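Local coordinates for protein tail assembly chaperone (Enterobacteria phage HK97, PDB 2OB9) that probably assists assembly of the phage tail as a chaperone, packing in a multi-subunit spiral with further copies of itself, at residues K21-P26 / L109-D114; A71-F76 / E99-V104. All blocks are in the same frame, centred on the assembly; numbering follows the deposited sequence.

Contact 1 (K21-P26 / L109-D114)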
ATOM      1  N   LYS A  21       6.610 -11.437  39.061  1.00 54.31           N
ATOM      2  CA  LYS A  21       7.367 -11.033  40.244  1.00 55.33           C
ATOM      3  C   LYS A  21       6.468 -10.445  41.333  1.00 55.08           C
ATOM      4  O   LYS A  21       5.348 -10.029  41.069  1.00 54.24           O
ATOM      5  CB  LYS A  21       8.502 -10.042  39.878  1.00 55.40           C
ATOM      6  CG  LYS A  21       8.066  -8.853  39.008  1.00 55.94           C
ATOM      7  CD  LYS A  21       9.198  -7.835  38.912  1.00 57.28           C
ATOM      8  CE  LYS A  21       8.673  -6.508  38.407  1.00 60.63           C
ATOM      9  NZ  LYS A  21       8.969  -6.238  36.964  1.00 63.35           N
ATOM     10  N   THR A  22       6.982 -10.428  42.559  1.00 55.70           N
ATOM     11  CA  THR A  22       6.336  -9.754  43.647  1.00 55.98           C
ATOM     12  C   THR A  22       6.859  -8.341  43.749  1.00 56.50           C
ATOM     13  O   THR A  22       8.065  -8.102  43.763  1.00 57.65           O
ATOM     14  CB  THR A  22       6.517 -10.512  44.960  1.00 56.47           C
ATOM     15  OG1 THR A  22       5.928 -11.812  44.823  1.00 56.19           O
ATOM     16  CG2 THR A  22       5.803  -9.785  46.107  1.00 55.48           C
ATOM     17  N   VAL A  23       5.916  -7.412  43.805  1.00 56.43           N
ATOM     18  CA  VAL A  23       6.148  -5.987  43.890  1.00 56.44           C
ATOM     19  C   VAL A  23       5.385  -5.448  45.129  1.00 55.70           C
ATOM     20  O   VAL A  23       4.219  -5.765  45.334  1.00 54.76           O
ATOM     21  CB  VAL A  23       5.650  -5.293  42.565  1.00 56.58           C
ATOM     22  CG1 VAL A  23       5.513  -3.789  42.711  1.00 58.70           C
ATOM     23  CG2 VAL A  23       6.579  -5.612  41.451  1.00 58.19           C
ATOM     24  N   VAL A  24       6.081  -4.665  45.956  1.00 55.47           N
ATOM     25  CA  VAL A  24       5.448  -3.852  46.990  1.00 54.58           C
ATOM     26  C   VAL A  24       4.930  -2.567  46.348  1.00 54.94           C
ATOM     27  O   VAL A  24       5.634  -1.939  45.534  1.00 55.75           O
ATOM     28  CB  VAL A  24       6.431  -3.504  48.130  1.00 54.21           C
ATOM     29  CG1 VAL A  24       5.825  -2.449  49.075  1.00 53.54           C
ATOM     30  CG2 VAL A  24       6.813  -4.749  48.887  1.00 52.31           C
ATOM     31  N   VAL A  25       3.700  -2.175  46.686  1.00 54.24           N
ATOM     32  CA  VAL A  25       3.183  -0.909  46.192  1.00 53.81           C
ATOM     33  C   VAL A  25       2.928   0.124  47.301  1.00 54.46           C
ATOM     34  O   VAL A  25       1.872   0.137  47.924  1.00 53.89           O
ATOM     35  CB  VAL A  25       2.123  -1.075  45.026  1.00 54.18           C
ATOM     36  CG1 VAL A  25       1.468  -2.465  44.982  1.00 53.32           C
ATOM     37  CG2 VAL A  25       1.163   0.141  44.828  1.00 52.66           C
ATOM     38  N   PRO A  26       3.937   1.001  47.529  1.00 55.37           N
ATOM     39  CA  PRO A  26       4.020   2.045  48.559  1.00 55.95           C
ATOM     40  C   PRO A  26       2.751   2.853  48.694  1.00 56.52           C
ATOM     41  O   PRO A  26       2.368   3.224  49.810  1.00 57.39           O
ATOM     42  CB  PRO A  26       5.135   2.966  48.034  1.00 56.32           C
ATOM     43  CG  PRO A  26       6.035   2.050  47.242  1.00 56.08           C
ATOM     44  CD  PRO A  26       5.143   0.983  46.667  1.00 55.06           C
ATOM     45  N   LEU A 109       1.641  -1.258  35.202  1.00 49.17           N
ATOM     46  CA  LEU A 109       1.672  -1.792  33.859  1.00 48.72           C
ATOM     47  C   LEU A 109       3.093  -1.827  33.266  1.00 49.77           C
ATOM     48  O   LEU A 109       3.507  -2.874  32.741  1.00 48.65           O
ATOM     49  CB  LEU A 109       0.716  -1.059  32.928  1.00 48.10           C
ATOM     50  CG  LEU A 109       0.618  -1.468  31.437  1.00 48.43           C
ATOM     51  CD1 LEU A 109       0.387  -2.987  31.271  1.00 43.97           C
ATOM     52  CD2 LEU A 109      -0.546  -0.715  30.758  1.00 48.21           C
ATOM     53  N   LYS A 110       3.818  -0.703  33.338  1.00 50.12           N
ATOM     54  CA  LYS A 110       5.185  -0.621  32.813  1.00 52.24           C
ATOM     55  C   LYS A 110       6.127  -1.635  33.428  1.00 52.82           C
ATOM     56  O   LYS A 110       6.835  -2.318  32.729  1.00 54.48           O
ATOM     57  CB  LYS A 110       5.764   0.793  32.959  1.00 52.53           C
ATOM     58  CG  LYS A 110       5.358   1.687  31.807  1.00 56.17           C
ATOM     59  CD  LYS A 110       5.603   3.133  32.111  1.00 61.85           C
ATOM     60  CE  LYS A 110       4.992   4.026  31.034  1.00 65.92           C
ATOM     61  NZ  LYS A 110       5.887   4.182  29.843  1.00 67.83           N
ATOM     62  N   GLN A 111       6.139  -1.701  34.751  1.00 54.69           N
ATOM     63  CA  GLN A 111       6.892  -2.681  35.494  1.00 55.90           C
ATOM     64  C   GLN A 111       6.561  -4.090  34.962  1.00 55.46           C
ATOM     65  O   GLN A 111       7.482  -4.856  34.677  1.00 55.89           O
ATOM     66  CB  GLN A 111       6.565  -2.530  36.978  1.00 55.68           C
ATOM     67  CG  GLN A 111       7.748  -2.605  37.920  1.00 58.40           C
ATOM     68  CD  GLN A 111       7.375  -2.383  39.387  1.00 59.11           C
ATOM     69  OE1 GLN A 111       8.075  -2.853  40.297  1.00 65.70           O
ATOM     70  NE2 GLN A 111       6.289  -1.663  39.625  1.00 64.01           N
ATOM     71  N   ALA A 112       5.269  -4.411  34.766  1.00 54.94           N
ATOM     72  CA  ALA A 112       4.881  -5.732  34.205  1.00 54.73           C
ATOM     73  C   ALA A 112       5.429  -6.004  32.784  1.00 54.67           C
ATOM     74  O   ALA A 112       5.914  -7.111  32.497  1.00 53.75           O
ATOM     75  CB  ALA A 112       3.371  -5.936  34.233  1.00 54.13           C
ATOM     76  N   LEU A 113       5.340  -4.997  31.914  1.00 54.70           N
ATOM     77  CA  LEU A 113       5.872  -5.077  30.550  1.00 55.51           C
ATOM     78  C   LEU A 113       7.404  -5.176  30.528  1.00 55.36           C
ATOM     79  O   LEU A 113       7.925  -5.716  29.600  1.00 55.58           O
ATOM     80  CB  LEU A 113       5.364  -3.922  29.635  1.00 55.11           C
ATOM     81  CG  LEU A 113       3.829  -3.768  29.523  1.00 55.41           C
ATOM     82  CD1 LEU A 113       3.411  -2.623  28.604  1.00 54.05           C
ATOM     83  CD2 LEU A 113       3.187  -5.070  29.121  1.00 52.18           C
ATOM     84  N   ASP A 114       8.093  -4.683  31.559  1.00 56.16           N
ATOM     85  CA  ASP A 114       9.544  -4.909  31.755  1.00 58.01           C
ATOM     86  C   ASP A 114       9.979  -6.383  31.794  1.00 57.95           C
ATOM     87  O   ASP A 114      11.138  -6.686  31.573  1.00 57.79           O
ATOM     88  CB  ASP A 114      10.041  -4.263  33.062  1.00 58.62           C
ATOM     89  CG  ASP A 114      10.379  -2.779  32.924  1.00 62.71           C
ATOM     90  OD1 ASP A 114      10.570  -2.278  31.782  1.00 65.68           O
ATOM     91  OD2 ASP A 114      10.458  -2.110  33.990  1.00 65.66           O
TER
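K21 and V23 of an extended strand face Q111 of helix 103-113, with the backbones well apart: the closest CA atoms are those of K21 and A112, 8.4 Å from each other, while V23 and Q111 stand 9.1 Å apart at CA. Side chains therefore bridge the gap. K21 reaches across at about a right angle to the Q111 side chain and bends only at its last torsion (chi4 -102°), which brings NZ to Q111 O at 3.1 Å. This hydrogen bond meets the carbonyl from above its plane, 59° out of it, and is the one polar link between the segments. The same Q111 O also takes a weak bond from D114 N. K21 CE also rests on Q111 CG at 4.0 Å, so the lysine lies against the chain of the glutamine as well as its backbone. The strand is an outermost one of the three-stranded antiparallel sheet in this chain, paired with strand 31-36 through K21, V23 and V25, and the C-terminal helix packs on it. V23, pointing inward, and the extended Q111 side chain approach from opposite directions: V23 CG2 is 3.3 Å from Q111 OE1, and V23 CG1 lies 3.8 Å from Q111 NE2, so both methyls touch the amide. L35 of the neighbouring strand touches V23 and Q111 alike, and L108 adds to the packing on V23.

Contact 2 (A71-F76 / E99-V104)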
ATOM      1  N   ALA A  71      -6.572   0.671  25.664  1.00 51.51           N
ATOM      2  CA  ALA A  71      -5.671  -0.453  25.436  1.00 50.95           C
ATOM      3  C   ALA A  71      -4.796  -0.702  26.652  1.00 51.46           C
ATOM      4  O   ALA A  71      -4.588  -1.868  27.030  1.00 51.41           O
ATOM      5  CB  ALA A  71      -4.813  -0.192  24.229  1.00 50.80           C
ATOM      6  N   ASP A  72      -4.285   0.382  27.269  1.00 51.32           N
ATOM      7  CA  ASP A  72      -3.449   0.240  28.460  1.00 50.65           C
ATOM      8  C   ASP A  72      -4.269  -0.424  29.575  1.00 50.67           C
ATOM      9  O   ASP A  72      -3.806  -1.361  30.236  1.00 50.49           O
ATOM     10  CB  ASP A  72      -2.863   1.578  28.938  1.00 50.09           C
ATOM     11  CG  ASP A  72      -1.707   2.067  28.085  1.00 52.22           C
ATOM     12  OD1 ASP A  72      -1.339   1.380  27.107  1.00 56.03           O
ATOM     13  OD2 ASP A  72      -1.168   3.171  28.364  1.00 51.11           O
ATOM     14  N   VAL A  73      -5.495   0.027  29.803  1.00 51.41           N
ATOM     15  CA  VAL A  73      -6.233  -0.602  30.915  1.00 51.42           C
ATOM     16  C   VAL A  73      -6.464  -2.115  30.735  1.00 52.20           C
ATOM     17  O   VAL A  73      -6.459  -2.826  31.709  1.00 53.36           O
ATOM     18  CB  VAL A  73      -7.486   0.198  31.480  1.00 51.56           C
ATOM     19  CG1 VAL A  73      -7.490   1.660  31.097  1.00 48.49           C
ATOM     20  CG2 VAL A  73      -8.800  -0.522  31.246  1.00 48.47           C
ATOM     21  N   VAL A  74      -6.602  -2.576  29.481  1.00 53.01           N
ATOM     22  CA  VAL A  74      -6.801  -3.980  29.082  1.00 52.50           C
ATOM     23  C   VAL A  74      -5.599  -4.836  29.380  1.00 52.16           C
ATOM     24  O   VAL A  74      -5.734  -5.967  29.875  1.00 53.69           O
ATOM     25  CB  VAL A  74      -7.155  -4.086  27.555  1.00 53.19           C
ATOM     26  CG1 VAL A  74      -6.678  -5.433  26.898  1.00 53.68           C
ATOM     27  CG2 VAL A  74      -8.619  -3.855  27.351  1.00 52.64           C
ATOM     28  N   LEU A  75      -4.421  -4.317  29.064  1.00 50.86           N
ATOM     29  CA  LEU A  75      -3.208  -4.969  29.474  1.00 50.43           C
ATOM     30  C   LEU A  75      -3.110  -4.958  30.996  1.00 49.51           C
ATOM     31  O   LEU A  75      -2.664  -5.934  31.597  1.00 49.43           O
ATOM     32  CB  LEU A  75      -1.954  -4.315  28.834  1.00 49.28           C
ATOM     33  CG  LEU A  75      -1.434  -4.792  27.498  1.00 50.26           C
ATOM     34  CD1 LEU A  75      -0.089  -4.134  27.159  1.00 47.95           C
ATOM     35  CD2 LEU A  75      -1.328  -6.310  27.493  1.00 52.04           C
ATOM     36  N   PHE A  76      -3.465  -3.841  31.623  1.00 49.36           N
ATOM     37  CA  PHE A  76      -3.329  -3.722  33.099  1.00 48.79           C
ATOM     38  C   PHE A  76      -4.100  -4.775  33.885  1.00 49.62           C
ATOM     39  O   PHE A  76      -3.597  -5.391  34.852  1.00 50.97           O
ATOM     40  CB  PHE A  76      -3.735  -2.325  33.590  1.00 46.94           C
ATOM     41  CG  PHE A  76      -3.761  -2.208  35.107  1.00 47.43           C
ATOM     42  CD1 PHE A  76      -2.576  -2.088  35.835  1.00 45.86           C
ATOM     43  CD2 PHE A  76      -4.974  -2.230  35.809  1.00 45.71           C
ATOM     44  CE1 PHE A  76      -2.597  -1.985  37.240  1.00 42.28           C
ATOM     45  CE2 PHE A  76      -4.991  -2.131  37.227  1.00 46.06           C
ATOM     46  CZ  PHE A  76      -3.807  -1.990  37.918  1.00 46.15           C
ATOM     47  N   GLU A  99     -12.271   4.222  34.598  1.00 59.08           N
ATOM     48  CA  GLU A  99     -12.568   5.495  35.280  1.00 59.82           C
ATOM     49  C   GLU A  99     -11.662   5.892  36.461  1.00 59.73           C
ATOM     50  O   GLU A  99     -11.597   7.086  36.818  1.00 60.92           O
ATOM     51  CB  GLU A  99     -14.053   5.656  35.641  1.00 60.29           C
ATOM     52  CG  GLU A  99     -14.743   4.496  36.298  1.00 60.86           C
ATOM     53  CD  GLU A  99     -16.137   4.882  36.830  1.00 61.79           C
ATOM     54  OE1 GLU A  99     -16.236   5.865  37.612  1.00 63.72           O
ATOM     55  OE2 GLU A  99     -17.130   4.200  36.465  1.00 63.08           O
ATOM     56  N   ILE A 100     -10.945   4.930  37.034  1.00 58.36           N
ATOM     57  CA  ILE A 100     -10.033   5.217  38.131  1.00 57.25           C
ATOM     58  C   ILE A 100      -8.572   5.064  37.756  1.00 56.40           C
ATOM     59  O   ILE A 100      -7.702   5.369  38.561  1.00 57.05           O
ATOM     60  CB  ILE A 100     -10.331   4.359  39.456  1.00 57.56           C
ATOM     61  CG1 ILE A 100      -9.407   3.116  39.629  1.00 57.90           C
ATOM     62  CG2 ILE A 100     -11.844   4.174  39.721  1.00 58.09           C
ATOM     63  CD1 ILE A 100      -9.604   1.877  38.790  1.00 55.92           C
ATOM     64  N   TYR A 101      -8.293   4.568  36.555  1.00 55.21           N
ATOM     65  CA  TYR A 101      -6.930   4.346  36.116  1.00 54.15           C
ATOM     66  C   TYR A 101      -6.104   5.636  36.127  1.00 55.00           C
ATOM     67  O   TYR A 101      -6.453   6.647  35.489  1.00 55.39           O
ATOM     68  CB  TYR A 101      -6.935   3.709  34.728  1.00 53.28           C
ATOM     69  CG  TYR A 101      -5.613   3.184  34.192  1.00 53.81           C
ATOM     70  CD1 TYR A 101      -5.243   1.839  34.367  1.00 52.52           C
ATOM     71  CD2 TYR A 101      -4.771   4.003  33.428  1.00 53.87           C
ATOM     72  CE1 TYR A 101      -4.043   1.339  33.813  1.00 51.57           C
ATOM     73  CE2 TYR A 101      -3.582   3.517  32.872  1.00 51.33           C
ATOM     74  CZ  TYR A 101      -3.219   2.180  33.080  1.00 52.74           C
ATOM     75  OH  TYR A 101      -2.045   1.692  32.542  1.00 50.83           O
ATOM     76  N   GLY A 102      -4.995   5.591  36.851  1.00 55.37           N
ATOM     77  CA  GLY A 102      -4.113   6.735  36.941  1.00 55.74           C
ATOM     78  C   GLY A 102      -2.671   6.308  37.102  1.00 55.63           C
ATOM     79  O   GLY A 102      -2.300   5.199  36.695  1.00 56.25           O
ATOM     80  N   PRO A 103      -1.844   7.199  37.668  1.00 55.11           N
ATOM     81  CA  PRO A 103      -0.379   7.080  37.718  1.00 54.78           C
ATOM     82  C   PRO A 103       0.182   5.757  38.287  1.00 54.25           C
ATOM     83  O   PRO A 103       1.140   5.221  37.743  1.00 55.49           O
ATOM     84  CB  PRO A 103       0.033   8.281  38.590  1.00 54.72           C
ATOM     85  CG  PRO A 103      -1.038   9.289  38.351  1.00 54.91           C
ATOM     86  CD  PRO A 103      -2.308   8.461  38.270  1.00 55.13           C
ATOM     87  N   VAL A 104      -0.379   5.264  39.379  1.00 52.95           N
ATOM     88  CA  VAL A 104       0.068   4.009  39.980  1.00 52.18           C
ATOM     89  C   VAL A 104      -0.178   2.807  39.052  1.00 51.96           C
ATOM     90  O   VAL A 104       0.742   2.033  38.779  1.00 52.11           O
ATOM     91  CB  VAL A 104      -0.547   3.789  41.410  1.00 51.59           C
ATOM     92  CG1 VAL A 104      -0.116   2.428  42.006  1.00 48.03           C
ATOM     93  CG2 VAL A 104      -0.150   4.935  42.321  1.00 50.07           C
TER
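D72, V73 and F76 of helix 61-79 gather round the ring of Y101, the residue of 99-104 that carries this buried contact. D72 comes first, its CB 3.7 Å from Y101 OH; its carboxylate looks elsewhere, with OD2 accepting a hydrogen bond from A119 N of the second subunit, whose N118 packs on the same side chain. V73 follows, and its CA is the nearest to that of Y101, at 7.2 Å. Its CG1 sits over one face of the tyrosine ring in a CH-pi contact, 4.1 Å from the centroid and 19° off the normal, shifted toward the rim and nearest to CG. The V73 and Y101 side chains run past one another, pointing opposite ways. Almost one turn beyond V73, F76 meets the ring at its edge: F76 CB lies 3.7 Å from Y101 CE1, close to the tyrosine plane. With F76 CG anti to the backbone N (chi1 173°), the phenyl ring turns its face to that edge, making a T-shaped pair with centroids 5.6 Å apart and planes at 81°. The Y101 ring extends from the loop toward helix 61-79. The F76 ring also meets that of H105, and V97 and F89 pack on F76. G102 is the N-cap of helix 103-113; Y101, just before it, also touches S106 and L109 of that helix, and its ring lies between helices 103-113 and 61-79 as an aromatic plug in a helix-helix interface.

From the N terminus, strand 20-25 enters the sheet first, and contact 1 closes the longer loop, bringing it to helix 103-113 across 82 residues. Helix 61-79 and the turn before helix 103-113 lie inside that span, so contact 2 is nested within contact 1, closing a loop of 22 residues. Helix 103-113 relates the two: the loop leading into it carries contact 2, and Q111 near its other end carries contact 1. They also touch directly, L109 CD2 packing on Y101 OH at 3.3 Å and V25 CG2 on V104 CG1 at 3.9 Å. Contact 1 ties the outermost strand 20-25 to helix 103-113, contact 2 ties helix 61-79 to the loop before that helix, and both reach the second subunit.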